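Local structure of pleckstrin homology domain-containing family M member 2 (Homo sapiens, 3CXB) at residues Y33-P36 with I42-L45; E18-C23 with T63-A68. The protein binds the Salmonella effector SifA, through its pleckstrin homology domain in this complex, and probably links it to kinesin. All coordinates share one frame; numbering follows the deposited sequence.

Interaction 1 of 2, residues Y33-P36 with I42-L45; sequences YQYP and IPLL
A classic beta bulge opens the antiparallel pairing of strands 31-35 and 45-48 in this PH domain, with Leu44 and Leu45 both facing Gln34. The backbone of Gln34 makes three hydrogen bonds to the 42-45 segment. Gln34 N gives a bond of 2.7 Å to Leu45 O. Gln34 O accepts Leu44 N at 2.6 Å and Leu45 N at 3.2 Å. The two donors approach that oxygen differently. Leu44 N meets the oxygen almost head-on (C=O...N 166°). Leu45 N comes in more bent and is tilted out of the carbonyl plane. Two amides thus share one acceptor, and the extra residue of the bulge is taken up there.

The side chains of Gln34 and Leu45 lie on the same face of the sheet. Gln34 CG is anti to the backbone N (chi1 166°) and the chain runs on extended. This carries the amide across the Leu45 side chain, with Gln34 OE1 3.5 Å from Leu45 CB. Leu44 also crosses the glutamine obliquely, with its CD2 4.1 Å from Gln34 CD. Leu44 CB also meets Pro36 CD, at 4.0 Å.

Tyr35 starts off away from the 42-45 segment. With CG beside the backbone N (chi1 -53°), its ring still turns one edge to the Ile42-Pro43 peptide. Tyr35 CE1 reaches Pro43 CD at 3.8 Å, an apolar contact.

Strand 21-28 flanks strand 31-35 on its other side, where Tyr33 pairs with Val26 and Tyr35 with Phe24 through backbone hydrogen bonds. Gln34 and Leu45 both touch Leu79 of strand 79-82, and Gln34 and Leu44 touch Tyr8 of strand 2-8.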
loop_
_atom_site.group_PDB
_atom_site.type_symbol
_atom_site.label_atom_id
_atom_site.label_comp_id
_atom_site.label_asym_id
_atom_site.label_seq_id
_atom_site.Cartn_x
_atom_site.Cartn_y
_atom_site.Cartn_z
ATOM N N TYR B 33 -6.412 5.244 2.375
ATOM C CA TYR B 33 -5.695 6.503 2.369
ATOM C C TYR B 33 -4.258 6.282 2.786
ATOM O O TYR B 33 -3.971 5.445 3.636
ATOM C CB TYR B 33 -6.346 7.482 3.334
ATOM C CG TYR B 33 -7.850 7.531 3.258
ATOM C CD1 TYR B 33 -8.620 6.501 3.767
ATOM C CD2 TYR B 33 -8.498 8.630 2.718
ATOM C CE1 TYR B 33 -10.008 6.565 3.751
ATOM C CE2 TYR B 33 -9.881 8.706 2.693
ATOM C CZ TYR B 33 -10.627 7.668 3.215
ATOM O OH TYR B 33 -11.998 7.711 3.212
ATOM N N GLN B 34 -3.352 7.028 2.184
ATOM C CA GLN B 34 -1.952 6.925 2.550
ATOM C C GLN B 34 -1.403 8.309 2.885
ATOM O O GLN B 34 -1.541 9.247 2.102
ATOM C CB GLN B 34 -1.139 6.343 1.406
ATOM C CG GLN B 34 0.350 6.540 1.624
ATOM C CD GLN B 34 1.179 6.098 0.446
ATOM O OE1 GLN B 34 0.818 6.347 -0.695
ATOM N NE2 GLN B 34 2.304 5.458 0.715
ATOM N N TYR B 35 -0.776 8.445 4.043
ATOM C CA TYR B 35 -0.199 9.730 4.424
ATOM C C TYR B 35 1.292 9.481 4.622
ATOM O O TYR B 35 1.702 8.341 4.871
ATOM C CB TYR B 35 -0.808 10.208 5.734
ATOM C CG TYR B 35 -2.305 10.251 5.745
ATOM C CD1 TYR B 35 -2.997 11.332 5.198
ATOM C CD2 TYR B 35 -3.043 9.194 6.267
ATOM C CE1 TYR B 35 -4.389 11.355 5.167
ATOM C CE2 TYR B 35 -4.444 9.205 6.239
ATOM C CZ TYR B 35 -5.105 10.289 5.686
ATOM O OH TYR B 35 -6.472 10.308 5.621
ATOM N N PRO B 36 2.131 10.532 4.511
ATOM C CA PRO B 36 3.579 10.341 4.698
ATOM C C PRO B 36 3.941 10.023 6.149
ATOM O O PRO B 36 5.000 9.459 6.431
ATOM C CB PRO B 36 4.169 11.663 4.214
ATOM C CG PRO B 36 3.094 12.635 4.538
ATOM C CD PRO B 36 1.835 11.920 4.115
ATOM N N ILE B 42 -2.820 15.415 5.130
ATOM C CA ILE B 42 -3.086 15.675 3.719
ATOM C C ILE B 42 -2.644 14.463 2.883
ATOM O O ILE B 42 -1.470 14.313 2.526
ATOM C CB ILE B 42 -2.362 16.947 3.227
ATOM C CG1 ILE B 42 -2.614 17.113 1.730
ATOM C CG2 ILE B 42 -0.858 16.873 3.541
ATOM C CD1 ILE B 42 -1.963 18.318 1.139
ATOM N N PRO B 43 -3.607 13.599 2.533
ATOM C CA PRO B 43 -3.384 12.382 1.754
ATOM C C PRO B 43 -2.311 12.440 0.689
ATOM O O PRO B 43 -2.315 13.298 -0.191
ATOM C CB PRO B 43 -4.771 12.068 1.189
ATOM C CG PRO B 43 -5.442 13.392 1.160
ATOM C CD PRO B 43 -5.029 13.977 2.477
ATOM N N LEU B 44 -1.376 11.515 0.794
ATOM C CA LEU B 44 -0.308 11.416 -0.174
ATOM C C LEU B 44 -0.945 10.683 -1.369
ATOM O O LEU B 44 -0.633 10.949 -2.536
ATOM C CB LEU B 44 0.835 10.607 0.442
ATOM C CG LEU B 44 2.204 10.570 -0.226
ATOM C CD1 LEU B 44 2.763 11.965 -0.355
ATOM C CD2 LEU B 44 3.127 9.714 0.607
ATOM N N LEU B 45 -1.871 9.778 -1.043
ATOM C CA LEU B 45 -2.599 8.986 -2.023
ATOM C C LEU B 45 -3.892 8.444 -1.455
ATOM O O LEU B 45 -3.957 8.019 -0.308
ATOM C CB LEU B 45 -1.767 7.809 -2.504
ATOM C CG LEU B 45 -2.573 6.721 -3.229
ATOM C CD1 LEU B 45 -3.113 7.269 -4.523
ATOM C CD2 LEU B 45 -1.689 5.516 -3.511
#

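Interaction 2 of 2, residues E18-C23 with T63-A68; sequences EHWKTC and TDRPHA
Trp20, just before strand 21-28, carries the first segment's side of this contact and meets Arg65 and Ala68. Its CG sits beside the backbone N, anti to the carbonyl carbon (chi1 -72°), and the indole reaches toward the 63-68 loop with its six-membered ring foremost. Trp20 CZ2 lies 3.3 Å from Arg65 CD. The arginine chain is extended from CG to NE and crosses the indole at about a right angle. Arg65 CB is 3.9 Å above one face of the Trp20 ring, offset toward the rim. Arg65 NH1 is at the ring edge, 3.6 Å from Trp20 CZ2, and the guanidinium plane stands 85° from the indole. The guanidinium is therefore not stacked flat on the tryptophan, and the aliphatic part of Arg65 does much of the packing. Trp20 CH2 also lies 4.4 Å from Ala68 CB, a looser apolar touch.

Lys21 and Cys23 then form backbone hydrogen bonds with Tyr8 and Leu6 of strand 2-8. Trp20 itself rests on His7 of that strand and on Glu80 and Ser82 of strand 79-82. This packing contact of the PH domain joins the lead-in of strand 21-28 to the loop entering strand 68-73, 40 residues on.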
loop_
_atom_site.group_PDB
_atom_site.type_symbol
_atom_site.label_atom_id
_atom_site.label_comp_id
_atom_site.label_asym_id
_atom_site.label_seq_id
_atom_site.Cartn_x
_atom_site.Cartn_y
_atom_site.Cartn_z
ATOM N N GLU B 18 16.164 2.727 -5.461
ATOM C CA GLU B 18 15.219 3.605 -4.796
ATOM C C GLU B 18 15.111 3.294 -3.316
ATOM O O GLU B 18 15.302 2.150 -2.899
ATOM N N HIS B 19 14.800 4.311 -2.518
ATOM C CA HIS B 19 14.680 4.140 -1.075
ATOM C C HIS B 19 13.237 3.948 -0.622
ATOM O O HIS B 19 12.313 4.488 -1.227
ATOM C CB HIS B 19 15.294 5.346 -0.359
ATOM C CG HIS B 19 16.769 5.493 -0.579
ATOM N ND1 HIS B 19 17.680 4.527 -0.203
ATOM C CD2 HIS B 19 17.494 6.497 -1.128
ATOM C CE1 HIS B 19 18.900 4.931 -0.510
ATOM N NE2 HIS B 19 18.815 6.121 -1.072
ATOM N N TRP B 20 13.055 3.169 0.444
ATOM C CA TRP B 20 11.731 2.905 0.990
ATOM C C TRP B 20 11.399 3.854 2.128
ATOM O O TRP B 20 11.880 3.683 3.246
ATOM C CB TRP B 20 11.633 1.468 1.501
ATOM C CG TRP B 20 11.587 0.451 0.413
ATOM C CD1 TRP B 20 12.580 0.155 -0.470
ATOM C CD2 TRP B 20 10.469 -0.375 0.060
ATOM N NE1 TRP B 20 12.150 -0.799 -1.360
ATOM C CE2 TRP B 20 10.863 -1.139 -1.059
ATOM C CE3 TRP B 20 9.179 -0.531 0.573
ATOM C CZ2 TRP B 20 10.001 -2.058 -1.671
ATOM C CZ3 TRP B 20 8.326 -1.444 -0.039
ATOM C CH2 TRP B 20 8.742 -2.194 -1.152
ATOM N N LYS B 21 10.578 4.854 1.833
ATOM C CA LYS B 21 10.162 5.831 2.831
ATOM C C LYS B 21 8.985 5.253 3.615
ATOM O O LYS B 21 8.194 4.476 3.079
ATOM C CB LYS B 21 9.753 7.135 2.143
ATOM C CG LYS B 21 9.498 8.296 3.098
ATOM C CD LYS B 21 9.366 9.615 2.336
ATOM C CE LYS B 21 9.263 10.809 3.271
ATOM N NZ LYS B 21 9.124 12.089 2.509
ATOM N N THR B 22 8.878 5.612 4.887
ATOM C CA THR B 22 7.786 5.122 5.717
ATOM C C THR B 22 6.528 5.930 5.409
ATOM O O THR B 22 6.605 7.013 4.818
ATOM C CB THR B 22 8.114 5.270 7.220
ATOM O OG1 THR B 22 8.297 6.656 7.535
ATOM C CG2 THR B 22 9.380 4.486 7.573
ATOM N N CYS B 23 5.377 5.402 5.814
ATOM C CA CYS B 23 4.107 6.073 5.592
ATOM C C CYS B 23 3.076 5.560 6.594
ATOM O O CYS B 23 3.317 4.586 7.313
ATOM C CB CYS B 23 3.601 5.808 4.165
ATOM S SG CYS B 23 2.863 4.137 3.867
ATOM N N THR B 63 13.735 -9.375 -3.886
ATOM C CA THR B 63 14.584 -8.219 -4.162
ATOM C C THR B 63 14.897 -7.468 -2.874
ATOM O O THR B 63 14.799 -6.242 -2.811
ATOM C CB THR B 63 13.923 -7.245 -5.165
ATOM O OG1 THR B 63 12.808 -6.595 -4.546
ATOM C CG2 THR B 63 13.446 -7.997 -6.399
ATOM N N ASP B 64 15.268 -8.223 -1.845
ATOM C CA ASP B 64 15.622 -7.666 -0.545
ATOM C C ASP B 64 14.646 -6.600 -0.065
ATOM O O ASP B 64 14.897 -5.400 -0.175
ATOM C CB ASP B 64 17.043 -7.101 -0.601
ATOM C CG ASP B 64 18.056 -8.127 -1.094
ATOM O OD1 ASP B 64 19.250 -7.779 -1.225
ATOM O OD2 ASP B 64 17.657 -9.283 -1.351
ATOM N N ARG B 65 13.531 -7.069 0.478
ATOM C CA ARG B 65 12.472 -6.220 1.001
ATOM C C ARG B 65 11.387 -7.168 1.506
ATOM O O ARG B 65 10.330 -7.306 0.895
ATOM C CB ARG B 65 11.921 -5.319 -0.108
ATOM C CG ARG B 65 11.382 -6.084 -1.303
ATOM C CD ARG B 65 10.855 -5.161 -2.380
ATOM N NE ARG B 65 10.229 -5.904 -3.470
ATOM C CZ ARG B 65 9.734 -5.344 -4.569
ATOM N NH1 ARG B 65 9.793 -4.029 -4.729
ATOM N NH2 ARG B 65 9.178 -6.095 -5.510
ATOM N N PRO B 66 11.644 -7.834 2.640
ATOM C CA PRO B 66 10.714 -8.785 3.257
ATOM C C PRO B 66 9.315 -8.243 3.525
ATOM O O PRO B 66 9.151 -7.073 3.878
ATOM C CB PRO B 66 11.430 -9.176 4.546
ATOM C CG PRO B 66 12.184 -7.940 4.886
ATOM C CD PRO B 66 12.761 -7.541 3.552
ATOM N N HIS B 67 8.313 -9.105 3.348
ATOM C CA HIS B 67 6.913 -8.754 3.582
ATOM C C HIS B 67 6.377 -7.681 2.627
ATOM O O HIS B 67 5.606 -6.812 3.040
ATOM C CB HIS B 67 6.741 -8.272 5.025
ATOM C CG HIS B 67 7.571 -9.025 6.017
ATOM N ND1 HIS B 67 7.369 -10.359 6.299
ATOM C CD2 HIS B 67 8.617 -8.631 6.781
ATOM C CE1 HIS B 67 8.257 -10.756 7.195
ATOM N NE2 HIS B 67 9.026 -9.726 7.504
ATOM N N ALA B 68 6.767 -7.742 1.358
ATOM C CA ALA B 68 6.315 -6.754 0.385
ATOM C C ALA B 68 5.100 -7.166 -0.444
ATOM O O ALA B 68 4.976 -8.312 -0.859
ATOM C CB ALA B 68 7.450 -6.398 -0.538
#

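How the interactions relate
The centres of the two interactions are about 17 Å apart, and both belong to the PH domain's antiparallel sheet. Along the chain, 18-23 comes first, then 33-36 and 42-45, and 63-68 last, so interaction 1 falls entirely between the segments of interaction 2. Strands 21-28 and 31-35 are consecutive in the chain and adjacent in the sheet. They bring the contacts together directly: Gln34 NE2 lies 3.5 Å from Cys23 SG. Interaction 1 fastens the lead-in of strand 45-48, one of the two outermost strands, to strand 31-35. It holds one end of the sheet; interaction 2 reaches across strands 2-8 and 79-82 toward the other.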